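Local coordinates for MAGE domain-containing protein (Xenopus laevis, PDB 7DG2) that probably serves as the MAGE-family Nse3 subunit of the Smc5/6 complex, pairing with Nse1 to bind and shape the Nse4 protein, at residues B[18-23]-B[56-61]; B[34-39]-B[49-54]; B[103-108]-B[154-159]; B[99-104]-B[140-145]; B[185-190]-B[199-204]. All coordinates share one frame; numbering follows the deposited sequence.

Contact 1. Residues B[18-23]-B[56-61]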
# COMPACT_ATOMS: atom_id res chain seq x y z
N GLN B 18 6.10 -10.31 10.60
CA GLN B 18 5.94 -8.85 10.63
C GLN B 18 7.10 -8.17 9.93
O GLN B 18 6.90 -7.22 9.16
CB GLN B 18 5.86 -8.35 12.07
CG GLN B 18 4.63 -8.73 12.83
CD GLN B 18 4.65 -8.11 14.21
OE1 GLN B 18 5.03 -8.76 15.19
NE2 GLN B 18 4.26 -6.82 14.29
N TYR B 19 8.32 -8.63 10.20
CA TYR B 19 9.51 -8.03 9.60
C TYR B 19 9.48 -8.19 8.09
O TYR B 19 9.79 -7.24 7.36
CB TYR B 19 10.74 -8.71 10.20
CG TYR B 19 12.08 -8.21 9.74
CD1 TYR B 19 12.66 -7.11 10.34
CD2 TYR B 19 12.78 -8.87 8.75
CE1 TYR B 19 13.91 -6.67 9.96
CE2 TYR B 19 14.02 -8.43 8.35
CZ TYR B 19 14.58 -7.33 8.95
OH TYR B 19 15.82 -6.88 8.56
N LEU B 20 9.11 -9.37 7.59
CA LEU B 20 9.06 -9.57 6.14
C LEU B 20 8.06 -8.62 5.48
O LEU B 20 8.36 -8.02 4.43
CB LEU B 20 8.71 -11.03 5.84
CG LEU B 20 9.89 -11.96 6.12
CD1 LEU B 20 9.42 -13.40 6.13
CD2 LEU B 20 10.97 -11.76 5.05
N LEU B 21 6.88 -8.47 6.07
CA LEU B 21 5.89 -7.54 5.51
C LEU B 21 6.42 -6.11 5.52
O LEU B 21 6.33 -5.39 4.51
CB LEU B 21 4.59 -7.63 6.30
CG LEU B 21 3.87 -8.97 6.20
CD1 LEU B 21 2.68 -8.97 7.18
CD2 LEU B 21 3.38 -9.18 4.76
N ILE B 22 6.99 -5.69 6.64
CA ILE B 22 7.40 -4.29 6.76
C ILE B 22 8.59 -4.00 5.87
O ILE B 22 8.66 -2.95 5.21
CB ILE B 22 7.67 -3.96 8.24
CG1 ILE B 22 6.32 -3.96 8.97
CG2 ILE B 22 8.43 -2.64 8.35
CD1 ILE B 22 6.40 -4.04 10.48
N LYS B 23 9.54 -4.94 5.77
CA LYS B 23 10.68 -4.75 4.88
C LYS B 23 10.33 -4.92 3.41
O LYS B 23 11.18 -4.64 2.56
CB LYS B 23 11.82 -5.70 5.27
CG LYS B 23 12.43 -5.35 6.63
CD LYS B 23 13.06 -3.93 6.60
CE LYS B 23 13.88 -3.64 7.84
NZ LYS B 23 14.53 -2.29 7.74
N ILE B 56 5.53 -20.46 5.80
CA ILE B 56 4.25 -21.16 5.73
C ILE B 56 3.11 -20.22 6.11
O ILE B 56 2.04 -20.24 5.49
CB ILE B 56 4.27 -22.42 6.61
CG1 ILE B 56 5.28 -23.44 6.04
CG2 ILE B 56 2.88 -23.05 6.72
CD1 ILE B 56 5.11 -23.71 4.53
N THR B 57 3.31 -19.37 7.13
CA THR B 57 2.28 -18.41 7.50
C THR B 57 1.98 -17.46 6.35
O THR B 57 0.81 -17.16 6.06
CB THR B 57 2.71 -17.60 8.74
OG1 THR B 57 2.79 -18.47 9.87
CG2 THR B 57 1.70 -16.49 9.04
N LEU B 58 3.01 -16.96 5.67
CA LEU B 58 2.78 -16.03 4.56
C LEU B 58 2.04 -16.71 3.41
O LEU B 58 1.16 -16.11 2.79
CB LEU B 58 4.11 -15.44 4.10
CG LEU B 58 4.67 -14.37 5.03
CD1 LEU B 58 6.15 -14.17 4.75
CD2 LEU B 58 3.91 -13.08 4.82
N GLN B 59 2.38 -17.99 3.13
CA GLN B 59 1.64 -18.74 2.11
C GLN B 59 0.18 -18.92 2.49
O GLN B 59 -0.72 -18.70 1.68
CB GLN B 59 2.28 -20.12 1.90
CG GLN B 59 3.64 -20.07 1.30
CD GLN B 59 4.24 -21.47 1.15
OE1 GLN B 59 3.58 -22.48 1.41
NE2 GLN B 59 5.49 -21.52 0.73
N GLN B 60 -0.06 -19.39 3.72
CA GLN B 60 -1.40 -19.82 4.11
C GLN B 60 -2.33 -18.64 4.37
O GLN B 60 -3.52 -18.70 4.04
CB GLN B 60 -1.32 -20.71 5.35
CG GLN B 60 -0.63 -22.03 5.06
CD GLN B 60 -0.68 -22.99 6.24
OE1 GLN B 60 -1.00 -22.61 7.36
NE2 GLN B 60 -0.35 -24.26 5.98
N VAL B 61 -1.82 -17.59 5.00
CA VAL B 61 -2.69 -16.47 5.39
C VAL B 61 -2.80 -15.44 4.28
O VAL B 61 -3.89 -14.92 4.02
CB VAL B 61 -2.18 -15.85 6.70
CG1 VAL B 61 -3.07 -14.68 7.11
CG2 VAL B 61 -2.12 -16.91 7.80
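Leu58 sets its forked end against two consecutive leucines of the facing helix, Leu20 and Leu21, and each of its methyls has its own partner. The branch CD1 approaches Leu20, where Leu58 CD1 and Leu20 CD1 stand 3.6 Å apart and the two side chains run at a slant to one another. The other branch goes to the neighbouring residue: Leu58 CD2 lies 3.9 Å from Leu21 CD2, and here the chains pass side by side in opposite senses. The CG of Leu58 is anti to its carbonyl carbon (chi1 -76°), and with chi2 at 162° this aims the fork across the gap. Leu21 does not start out facing its partner, but its methyl end comes round to meet it. The backbones stay well separated, with 9.1 Å between Leu21 CA and Leu58 CA, so side chains alone bridge the space. The order of helices 6-23, 32-40 and 47-62 before strands 64-70 and 75-80 is that of a winged helix, and the contact joins its first and third helices. Ile35 of helix 32-40 adds to the packing on Leu20, and Phe64 of strand 64-70 touches both Leu21 and Leu58. Around the contact, Ile22 packs on Ile87 of the Nse1 chain. All three touching residues are buried and wholly aliphatic, so the joint rests on dispersion and the exclusion of water, with shape fixing the fit.

Contact 2. Residues B[34-39]-B[49-54]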
# COMPACT_ATOMS: atom_id res chain seq x y z
N ASP B 34 19.92 -10.49 7.59
CA ASP B 34 19.28 -9.46 8.40
C ASP B 34 18.08 -10.02 9.17
O ASP B 34 17.86 -9.65 10.32
CB ASP B 34 18.82 -8.28 7.54
CG ASP B 34 19.98 -7.43 7.03
OD1 ASP B 34 21.03 -7.36 7.71
OD2 ASP B 34 19.82 -6.80 5.96
N ILE B 35 17.30 -10.92 8.56
CA ILE B 35 16.26 -11.61 9.32
C ILE B 35 16.87 -12.29 10.54
O ILE B 35 16.35 -12.18 11.66
CB ILE B 35 15.53 -12.63 8.44
CG1 ILE B 35 14.92 -11.96 7.22
CG2 ILE B 35 14.46 -13.35 9.27
CD1 ILE B 35 14.39 -12.99 6.20
N VAL B 36 17.96 -13.03 10.33
CA VAL B 36 18.51 -13.81 11.43
C VAL B 36 19.10 -12.91 12.51
O VAL B 36 18.87 -13.12 13.71
CB VAL B 36 19.55 -14.80 10.88
CG1 VAL B 36 20.20 -15.58 12.03
CG2 VAL B 36 18.85 -15.76 9.90
N ARG B 37 19.83 -11.87 12.10
CA ARG B 37 20.53 -11.00 13.05
C ARG B 37 19.57 -10.08 13.79
O ARG B 37 19.63 -9.96 15.02
CB ARG B 37 21.59 -10.19 12.31
CG ARG B 37 22.20 -9.02 13.08
CD ARG B 37 23.40 -8.48 12.28
NE ARG B 37 23.24 -7.16 11.69
CZ ARG B 37 22.32 -6.81 10.77
NH1 ARG B 37 22.32 -5.57 10.30
NH2 ARG B 37 21.40 -7.66 10.35
N SER B 38 18.66 -9.44 13.05
CA SER B 38 17.81 -8.40 13.62
C SER B 38 16.58 -8.92 14.32
O SER B 38 16.04 -8.25 15.20
CB SER B 38 17.38 -7.40 12.54
OG SER B 38 18.50 -6.68 12.05
N VAL B 39 16.06 -10.08 13.91
CA VAL B 39 14.84 -10.63 14.49
C VAL B 39 15.10 -11.91 15.27
O VAL B 39 14.66 -12.05 16.41
CB VAL B 39 13.77 -10.85 13.39
CG1 VAL B 39 12.47 -11.28 14.02
CG2 VAL B 39 13.59 -9.58 12.59
N GLU B 49 14.08 -23.52 10.93
CA GLU B 49 12.71 -23.81 11.33
C GLU B 49 11.89 -22.53 11.44
O GLU B 49 10.72 -22.49 11.05
CB GLU B 49 12.67 -24.55 12.66
CG GLU B 49 11.29 -24.95 13.07
CD GLU B 49 11.18 -25.45 14.50
OE1 GLU B 49 10.03 -25.60 14.97
OE2 GLU B 49 12.23 -25.69 15.14
N ILE B 50 12.49 -21.47 11.98
CA ILE B 50 11.71 -20.26 12.22
C ILE B 50 11.33 -19.59 10.90
O ILE B 50 10.18 -19.16 10.72
CB ILE B 50 12.48 -19.31 13.16
CG1 ILE B 50 12.47 -19.90 14.58
CG2 ILE B 50 11.85 -17.91 13.14
CD1 ILE B 50 13.38 -19.16 15.58
N ILE B 51 12.29 -19.46 9.98
CA ILE B 51 11.97 -18.89 8.67
C ILE B 51 11.00 -19.81 7.92
O ILE B 51 10.11 -19.33 7.20
CB ILE B 51 13.25 -18.60 7.88
CG1 ILE B 51 14.10 -17.55 8.63
CG2 ILE B 51 12.93 -18.10 6.47
CD1 ILE B 51 15.34 -17.10 7.88
N HIS B 52 11.13 -21.12 8.09
CA HIS B 52 10.17 -22.03 7.47
C HIS B 52 8.75 -21.77 7.97
O HIS B 52 7.81 -21.65 7.17
CB HIS B 52 10.57 -23.49 7.74
CG HIS B 52 9.56 -24.48 7.26
ND1 HIS B 52 9.31 -24.70 5.92
CD2 HIS B 52 8.69 -25.27 7.94
CE1 HIS B 52 8.36 -25.61 5.80
NE2 HIS B 52 7.96 -25.96 7.01
N ARG B 53 8.57 -21.66 9.28
CA ARG B 53 7.23 -21.43 9.81
C ARG B 53 6.69 -20.07 9.36
O ARG B 53 5.49 -19.93 9.12
CB ARG B 53 7.23 -21.55 11.33
CG ARG B 53 7.56 -22.96 11.83
CD ARG B 53 7.51 -23.04 13.35
NE ARG B 53 6.22 -22.59 13.84
CZ ARG B 53 5.91 -22.42 15.13
NH1 ARG B 53 6.82 -22.67 16.07
NH2 ARG B 53 4.70 -22.00 15.47
N ALA B 54 7.56 -19.06 9.27
CA ALA B 54 7.12 -17.76 8.76
C ALA B 54 6.73 -17.84 7.30
O ALA B 54 5.73 -17.24 6.87
CB ALA B 54 8.23 -16.71 8.95
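Arg37 NH2 lies 2.7 Å from Asp34 OD1, a salt bridge along helix 32-40, the helix whose Ile35 and Val36 meet Ile51. As a hydrogen bond it is weak, because the N-H points to the acceptor at only 125°; the attraction is therefore probably more electrostatic than directional. The packing across the gap is apolar and centres on one methyl, Ile51 CD1. It stands 4.1 Å from Ile35 CG2, and the two isoleucines approach at a slant. The same Ile51 CD1 lies 4.3 Å from Val36 CG2, a looser touch. With CG1 anti to the carbonyl carbon (chi1 -62°) and the chain extended beyond it, Ile51 sends CD1 straight out to the facing helix, whereas Ile35 offers its shorter branch. The nearest CA pair, Ile35 and Ile51, is 8.5 Å apart. Helices 32-40 and 47-62 are the pair that forms the helix-turn-helix of a winged-helix fold, and this contact lies between them. Arg32 and Ile40 also touch Ile51, while Val39 turns to Val16 and Tyr19 of helix 6-23. Polar and apolar work are thus divided: charges pair within one helix, while the seam between helices is held by methyl contacts at rather generous distances.

Contact 3. Residues B[103-108]-B[154-159]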
# COMPACT_ATOMS: atom_id res chain seq x y z
N MET B 103 7.10 -1.94 -17.33
CA MET B 103 6.80 -2.97 -18.32
C MET B 103 7.25 -2.55 -19.72
O MET B 103 7.71 -3.38 -20.52
CB MET B 103 5.30 -3.28 -18.31
CG MET B 103 4.86 -4.22 -19.42
SD MET B 103 5.55 -5.88 -19.28
CE MET B 103 4.15 -6.77 -18.57
N VAL B 104 7.11 -1.27 -20.03
CA VAL B 104 7.56 -0.76 -21.33
C VAL B 104 9.07 -0.93 -21.46
O VAL B 104 9.58 -1.32 -22.52
CB VAL B 104 7.12 0.70 -21.49
CG1 VAL B 104 7.80 1.34 -22.68
CG2 VAL B 104 5.62 0.78 -21.62
N ILE B 105 9.81 -0.65 -20.38
CA ILE B 105 11.26 -0.80 -20.39
C ILE B 105 11.65 -2.27 -20.48
O ILE B 105 12.53 -2.66 -21.27
CB ILE B 105 11.88 -0.12 -19.15
CG1 ILE B 105 11.63 1.38 -19.18
CG2 ILE B 105 13.36 -0.43 -19.04
CD1 ILE B 105 12.03 2.08 -17.88
N LEU B 106 11.02 -3.13 -19.68
CA LEU B 106 11.30 -4.56 -19.77
C LEU B 106 11.02 -5.08 -21.18
O LEU B 106 11.71 -5.98 -21.67
CB LEU B 106 10.47 -5.35 -18.76
CG LEU B 106 10.78 -5.13 -17.27
CD1 LEU B 106 9.75 -5.87 -16.41
CD2 LEU B 106 12.17 -5.62 -16.93
N SER B 107 9.97 -4.55 -21.81
CA SER B 107 9.60 -4.98 -23.15
C SER B 107 10.72 -4.69 -24.14
O SER B 107 11.12 -5.56 -24.91
CB SER B 107 8.31 -4.30 -23.59
OG SER B 107 7.20 -4.75 -22.83
N LEU B 108 11.24 -3.46 -24.12
CA LEU B 108 12.31 -3.10 -25.06
C LEU B 108 13.53 -3.98 -24.85
O LEU B 108 14.09 -4.52 -25.81
CB LEU B 108 12.67 -1.62 -24.91
CG LEU B 108 13.77 -1.15 -25.87
CD1 LEU B 108 13.28 -1.25 -27.30
CD2 LEU B 108 14.26 0.27 -25.56
N LYS B 154 15.73 -4.30 -7.78
CA LYS B 154 16.18 -5.42 -8.61
C LYS B 154 15.22 -5.73 -9.75
O LYS B 154 15.23 -6.85 -10.28
CB LYS B 154 16.41 -6.69 -7.79
CG LYS B 154 17.29 -6.49 -6.57
CD LYS B 154 18.65 -6.00 -6.95
CE LYS B 154 19.62 -6.23 -5.79
NZ LYS B 154 20.97 -5.71 -6.11
N TYR B 155 14.39 -4.77 -10.16
CA TYR B 155 13.65 -4.95 -11.41
C TYR B 155 14.56 -4.81 -12.61
O TYR B 155 14.34 -5.48 -13.63
CB TYR B 155 12.52 -3.93 -11.52
CG TYR B 155 11.27 -4.27 -10.74
CD1 TYR B 155 10.56 -5.43 -11.01
CD2 TYR B 155 10.77 -3.39 -9.78
CE1 TYR B 155 9.39 -5.73 -10.32
CE2 TYR B 155 9.62 -3.69 -9.08
CZ TYR B 155 8.93 -4.84 -9.36
OH TYR B 155 7.79 -5.12 -8.64
N LEU B 156 15.58 -3.97 -12.52
CA LEU B 156 16.50 -3.75 -13.63
C LEU B 156 17.93 -3.84 -13.12
O LEU B 156 18.21 -3.57 -11.95
CB LEU B 156 16.28 -2.38 -14.27
CG LEU B 156 14.91 -2.07 -14.88
CD1 LEU B 156 14.82 -0.61 -15.28
CD2 LEU B 156 14.63 -2.99 -16.06
N GLU B 157 18.83 -4.22 -14.02
CA GLU B 157 20.27 -4.03 -13.86
C GLU B 157 20.70 -2.83 -14.69
O GLU B 157 20.19 -2.60 -15.79
CB GLU B 157 21.05 -5.26 -14.32
CG GLU B 157 20.99 -6.45 -13.40
CD GLU B 157 21.87 -7.57 -13.91
OE1 GLU B 157 22.55 -7.36 -14.95
OE2 GLU B 157 21.89 -8.65 -13.29
N TYR B 158 21.67 -2.07 -14.16
CA TYR B 158 22.14 -0.82 -14.75
C TYR B 158 23.66 -0.92 -14.74
O TYR B 158 24.29 -0.66 -13.72
CB TYR B 158 21.65 0.38 -13.94
CG TYR B 158 21.96 1.75 -14.51
CD1 TYR B 158 21.53 2.10 -15.78
CD2 TYR B 158 22.66 2.70 -13.76
CE1 TYR B 158 21.78 3.36 -16.30
CE2 TYR B 158 22.91 3.96 -14.27
CZ TYR B 158 22.48 4.29 -15.54
OH TYR B 158 22.73 5.54 -16.07
N ASN B 159 24.24 -1.33 -15.87
CA ASN B 159 25.63 -1.78 -15.93
C ASN B 159 26.45 -0.90 -16.87
O ASN B 159 25.98 -0.53 -17.95
CB ASN B 159 25.71 -3.23 -16.39
CG ASN B 159 24.92 -4.17 -15.49
OD1 ASN B 159 24.91 -4.01 -14.27
ND2 ASN B 159 24.27 -5.17 -16.10
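The apolar contacts gather on Leu156, which turns its two methyls to Ile105 and Leu106, packing helix 94-111 on strand 156-160, an edge strand paired with 169-173 in the second winged-helix unit. Leu156 CD1 is 4.0 Å from Ile105 CG2, and these side chains cross at about a right angle. Closer still, Leu156 CD2 meets Leu106 CD2 at 3.7 Å; the CG of Leu106 is anti to its carbonyl carbon (chi1 -67°), and its end bends over to the strand. Leu106 CD2 also rests 4.0 Å from the backbone Tyr155 O. Two side-chain hydrogen bonds form inside the segments. Met103 O accepts from Ser107 N and, at 2.7 Å, from Ser107 OG, the two donors coming from opposite faces of the carbonyl plane. On the strand, Asn159 ND2 donates to Glu157 OE1 at 3.0 Å, a nearly straight bond (164°) on the anti side of the carboxylate. Tyr155 OH bonds to Glu180 and to Arg64 of the Nse4 chain. A buried serine hydroxyl is thus satisfied by its own helix, and apart from the touch on Tyr155 O, the segments meet through aliphatic side chains.

Contact 4. Residues B[99-104]-B[140-145]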
# COMPACT_ATOMS: atom_id res chain seq x y z
N LEU B 99 4.44 0.60 -12.67
CA LEU B 99 4.57 -0.71 -13.32
C LEU B 99 4.32 -0.61 -14.82
O LEU B 99 4.93 -1.35 -15.59
CB LEU B 99 3.61 -1.72 -12.69
CG LEU B 99 3.92 -3.16 -13.06
CD1 LEU B 99 5.19 -3.62 -12.35
CD2 LEU B 99 2.77 -4.07 -12.73
N GLY B 100 3.43 0.29 -15.24
CA GLY B 100 3.28 0.55 -16.66
C GLY B 100 4.59 0.98 -17.29
O GLY B 100 4.99 0.46 -18.34
N LEU B 101 5.29 1.92 -16.65
CA LEU B 101 6.58 2.37 -17.18
C LEU B 101 7.59 1.24 -17.18
O LEU B 101 8.29 1.01 -18.18
CB LEU B 101 7.10 3.56 -16.38
CG LEU B 101 8.52 4.00 -16.74
CD1 LEU B 101 8.61 4.40 -18.20
CD2 LEU B 101 8.97 5.14 -15.84
N LEU B 102 7.68 0.50 -16.08
CA LEU B 102 8.64 -0.59 -16.01
C LEU B 102 8.38 -1.62 -17.09
O LEU B 102 9.31 -2.14 -17.72
CB LEU B 102 8.61 -1.25 -14.63
CG LEU B 102 9.43 -2.54 -14.52
CD1 LEU B 102 10.92 -2.24 -14.66
CD2 LEU B 102 9.14 -3.20 -13.19
N MET B 103 7.10 -1.94 -17.33
CA MET B 103 6.80 -2.97 -18.32
C MET B 103 7.25 -2.55 -19.72
O MET B 103 7.71 -3.38 -20.52
CB MET B 103 5.30 -3.28 -18.31
CG MET B 103 4.86 -4.22 -19.42
SD MET B 103 5.55 -5.88 -19.28
CE MET B 103 4.15 -6.77 -18.57
N VAL B 104 7.11 -1.27 -20.03
CA VAL B 104 7.56 -0.76 -21.33
C VAL B 104 9.07 -0.93 -21.46
O VAL B 104 9.58 -1.32 -22.52
CB VAL B 104 7.12 0.70 -21.49
CG1 VAL B 104 7.80 1.34 -22.68
CG2 VAL B 104 5.62 0.78 -21.62
N GLY B 140 7.65 12.34 -11.72
CA GLY B 140 8.63 13.22 -11.11
C GLY B 140 10.01 13.09 -11.72
O GLY B 140 10.18 13.33 -12.92
N ASP B 141 10.99 12.70 -10.91
CA ASP B 141 12.36 12.50 -11.39
C ASP B 141 12.45 11.11 -12.02
O ASP B 141 12.69 10.12 -11.32
CB ASP B 141 13.34 12.67 -10.24
CG ASP B 141 14.80 12.54 -10.66
OD1 ASP B 141 15.07 12.08 -11.79
OD2 ASP B 141 15.68 12.90 -9.85
N VAL B 142 12.30 11.04 -13.35
CA VAL B 142 12.25 9.75 -14.02
C VAL B 142 13.63 9.13 -14.16
O VAL B 142 13.77 7.90 -14.19
CB VAL B 142 11.57 9.89 -15.40
CG1 VAL B 142 11.34 8.51 -16.01
CG2 VAL B 142 10.26 10.64 -15.28
N LYS B 143 14.68 9.96 -14.25
CA LYS B 143 16.04 9.46 -14.21
C LYS B 143 16.29 8.67 -12.93
O LYS B 143 16.87 7.57 -12.96
CB LYS B 143 17.03 10.62 -14.33
CG LYS B 143 18.48 10.20 -14.15
CD LYS B 143 19.05 9.53 -15.39
CE LYS B 143 20.56 9.46 -15.32
NZ LYS B 143 21.17 8.87 -16.54
N LYS B 144 15.86 9.21 -11.79
CA LYS B 144 16.05 8.51 -10.53
C LYS B 144 15.15 7.29 -10.43
O LYS B 144 15.56 6.25 -9.90
CB LYS B 144 15.80 9.46 -9.36
CG LYS B 144 16.22 8.89 -8.02
CD LYS B 144 16.43 9.99 -6.98
CE LYS B 144 15.17 10.79 -6.78
NZ LYS B 144 14.02 9.91 -6.39
N LEU B 145 13.91 7.39 -10.91
CA LEU B 145 13.00 6.25 -10.87
C LEU B 145 13.58 5.07 -11.64
O LEU B 145 13.59 3.93 -11.15
CB LEU B 145 11.64 6.63 -11.44
CG LEU B 145 10.62 5.49 -11.58
CD1 LEU B 145 10.34 4.89 -10.22
CD2 LEU B 145 9.33 5.99 -12.24
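In the winged-helix arrangement that begins with helix 94-111, this contact sets Leu101 of that first helix against Val142 and Leu145, at the start of helix 142-152. Leu101 and Leu145 reach out tip to tip, with Leu101 CD2 and Leu145 CD2 3.7 Å apart. Both hold CG anti to the backbone N (chi1 172° and 175°), which carries each fork away from its own helix, toward the other. The same Leu101 CD2 has a second neighbour in Val142 CG1 at 4.1 Å, approached at a slant, so one methyl bears on two residues one turn apart. Asp141 is the N-cap: Lys144 N donates to Asp141 OD1 at 3.0 Å from well above the carboxylate plane, capping the first turn of helix 142-152, which presents Val142. Lys143 forms a salt bridge with Glu118. Helix 118-127 closes the surroundings, Leu125 packing on Leu101 and Trp122 on Val142; Val146 and Phe139 also flank Leu101, and Trp51 of the Nse4 chain packs on it too.

Contact 5. Residues B[185-190]-B[199-204]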
# COMPACT_ATOMS: atom_id res chain seq x y z
N LYS B 185 5.34 -13.90 -20.60
CA LYS B 185 4.33 -12.93 -20.19
C LYS B 185 4.59 -11.56 -20.81
O LYS B 185 3.65 -10.90 -21.26
CB LYS B 185 4.29 -12.82 -18.66
CG LYS B 185 3.72 -14.03 -17.95
CD LYS B 185 2.21 -14.14 -18.14
CE LYS B 185 1.61 -15.16 -17.17
NZ LYS B 185 0.19 -15.48 -17.47
N VAL B 186 5.85 -11.11 -20.85
CA VAL B 186 6.14 -9.81 -21.44
C VAL B 186 5.87 -9.85 -22.95
O VAL B 186 5.33 -8.89 -23.52
CB VAL B 186 7.58 -9.39 -21.12
CG1 VAL B 186 7.95 -8.14 -21.91
CG2 VAL B 186 7.73 -9.12 -19.61
N LEU B 187 6.22 -10.96 -23.60
CA LEU B 187 5.90 -11.12 -25.02
C LEU B 187 4.40 -11.06 -25.25
O LEU B 187 3.93 -10.50 -26.26
CB LEU B 187 6.47 -12.44 -25.53
CG LEU B 187 6.16 -12.73 -27.01
CD1 LEU B 187 6.67 -11.59 -27.89
CD2 LEU B 187 6.80 -14.06 -27.42
N GLU B 188 3.62 -11.63 -24.33
CA GLU B 188 2.17 -11.58 -24.46
C GLU B 188 1.65 -10.16 -24.31
O GLU B 188 0.70 -9.77 -25.00
CB GLU B 188 1.53 -12.52 -23.43
CG GLU B 188 1.70 -13.98 -23.81
CD GLU B 188 1.27 -14.96 -22.73
OE1 GLU B 188 0.80 -14.54 -21.65
OE2 GLU B 188 1.39 -16.17 -22.98
N PHE B 189 2.25 -9.37 -23.42
CA PHE B 189 1.89 -7.97 -23.29
C PHE B 189 2.23 -7.20 -24.55
O PHE B 189 1.40 -6.46 -25.08
CB PHE B 189 2.62 -7.37 -22.08
CG PHE B 189 2.49 -5.88 -21.98
CD1 PHE B 189 1.41 -5.30 -21.33
CD2 PHE B 189 3.46 -5.05 -22.53
CE1 PHE B 189 1.30 -3.92 -21.24
CE2 PHE B 189 3.35 -3.67 -22.45
CZ PHE B 189 2.26 -3.11 -21.80
N VAL B 190 3.46 -7.35 -25.04
CA VAL B 190 3.88 -6.65 -26.26
C VAL B 190 2.95 -7.00 -27.41
O VAL B 190 2.47 -6.12 -28.14
CB VAL B 190 5.35 -6.99 -26.57
CG1 VAL B 190 5.75 -6.40 -27.92
CG2 VAL B 190 6.25 -6.46 -25.46
N LYS B 199 3.24 -15.72 -31.33
CA LYS B 199 4.01 -16.47 -32.31
C LYS B 199 4.40 -15.63 -33.52
O LYS B 199 5.24 -16.09 -34.31
CB LYS B 199 3.25 -17.72 -32.77
CG LYS B 199 3.14 -18.79 -31.70
CD LYS B 199 2.95 -20.18 -32.30
CE LYS B 199 4.30 -20.84 -32.62
NZ LYS B 199 4.16 -22.25 -33.09
N SER B 200 3.83 -14.44 -33.69
CA SER B 200 4.31 -13.52 -34.73
C SER B 200 5.79 -13.22 -34.56
O SER B 200 6.51 -13.03 -35.55
CB SER B 200 3.52 -12.21 -34.71
OG SER B 200 2.12 -12.43 -34.73
N TRP B 201 6.26 -13.15 -33.32
CA TRP B 201 7.64 -12.80 -33.01
C TRP B 201 8.46 -14.07 -32.80
O TRP B 201 8.87 -14.40 -31.68
CB TRP B 201 7.68 -11.91 -31.77
CG TRP B 201 6.87 -10.67 -31.86
CD1 TRP B 201 5.63 -10.45 -31.33
CD2 TRP B 201 7.25 -9.45 -32.49
NE1 TRP B 201 5.22 -9.17 -31.59
CE2 TRP B 201 6.20 -8.53 -32.31
CE3 TRP B 201 8.39 -9.04 -33.20
CZ2 TRP B 201 6.24 -7.24 -32.82
CZ3 TRP B 201 8.43 -7.76 -33.70
CH2 TRP B 201 7.37 -6.87 -33.51
N THR B 202 8.72 -14.77 -33.91
CA THR B 202 9.33 -16.10 -33.87
C THR B 202 10.59 -16.13 -33.01
O THR B 202 10.79 -17.04 -32.20
CB THR B 202 9.65 -16.57 -35.29
OG1 THR B 202 8.45 -16.60 -36.07
CG2 THR B 202 10.25 -17.96 -35.26
N THR B 203 11.47 -15.14 -33.19
CA THR B 203 12.74 -15.13 -32.47
C THR B 203 12.52 -14.96 -30.97
O THR B 203 13.10 -15.70 -30.16
CB THR B 203 13.63 -14.01 -33.01
OG1 THR B 203 13.81 -14.19 -34.43
CG2 THR B 203 14.98 -14.03 -32.31
N GLN B 204 11.71 -13.98 -30.59
CA GLN B 204 11.46 -13.73 -29.18
C GLN B 204 10.62 -14.84 -28.56
O GLN B 204 10.82 -15.21 -27.39
CB GLN B 204 10.79 -12.36 -29.03
CG GLN B 204 11.71 -11.19 -29.47
CD GLN B 204 11.70 -10.90 -30.98
OE1 GLN B 204 11.12 -11.64 -31.78
NE2 GLN B 204 12.35 -9.81 -31.37
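This is a buried apolar contact between helix 183-193 and the turn into helix 202-209, near the C-terminal end of the chain, with Leu187 set against Trp201 and Gln204. Leu187 CD1 comes within 3.8 Å of Trp201 CD1 and 4.0 Å of Trp201 CB, meeting the indole obliquely at its pyrrole end. The second branch serves the other partner: Leu187 CD2 lies 4.1 Å from Gln204 C, touching backbone. With CG anti to the backbone N (chi1 178°), Leu187 sends CD1 mainly to Trp201 and CD2 to the Gln204 backbone. Its CA is 7.4 Å from Gln204 CA, which brings the backbones fairly close. Replacing Leu187 by an alanine would probably open a gap beside the indole and leave Trp201 less firmly held. Gln204 meets Leu187 near its root, while its amide leads away: OE1 bonds to Thr5 OG1 of the Nse4 chain and NE2 to Met111 O. Trp201 is the N-cap residue of helix 202-209; its ring meets Phe7 of the Nse4 chain edge to face and forms a cation-pi pair with Lys196. Helix 94-111 packs on a neighbouring face of helix 183-193, Ser107 touching Val186 and Val190 and Met103 touching Phe189, while Tyr205 of helix 202-209 packs on Leu187.

In the fold
All five contacts are buried, so none is a surface contact, and in each the contact is mainly apolar, with backbone carbonyls joining in at contacts 3 and 5. They fall into two groups. Contacts 1 and 2 share helix 47-62 and touch, Leu20 CD2 lying 3.8 Å from Ile35 CD1. Contacts 3 and 4 share helix 94-111, with centres 10 Å apart, and Tyr155 packs on Leu102 between them. Contact 5 borders this second group through Val186, Phe189 and Val190. The groups stand apart: the centres of contacts 1 and 3 are 27 Å from each other. Contacts 1, 2 and 4 join helices, contact 3 a helix to a strand, and contact 5 alone brings in an aromatic ring.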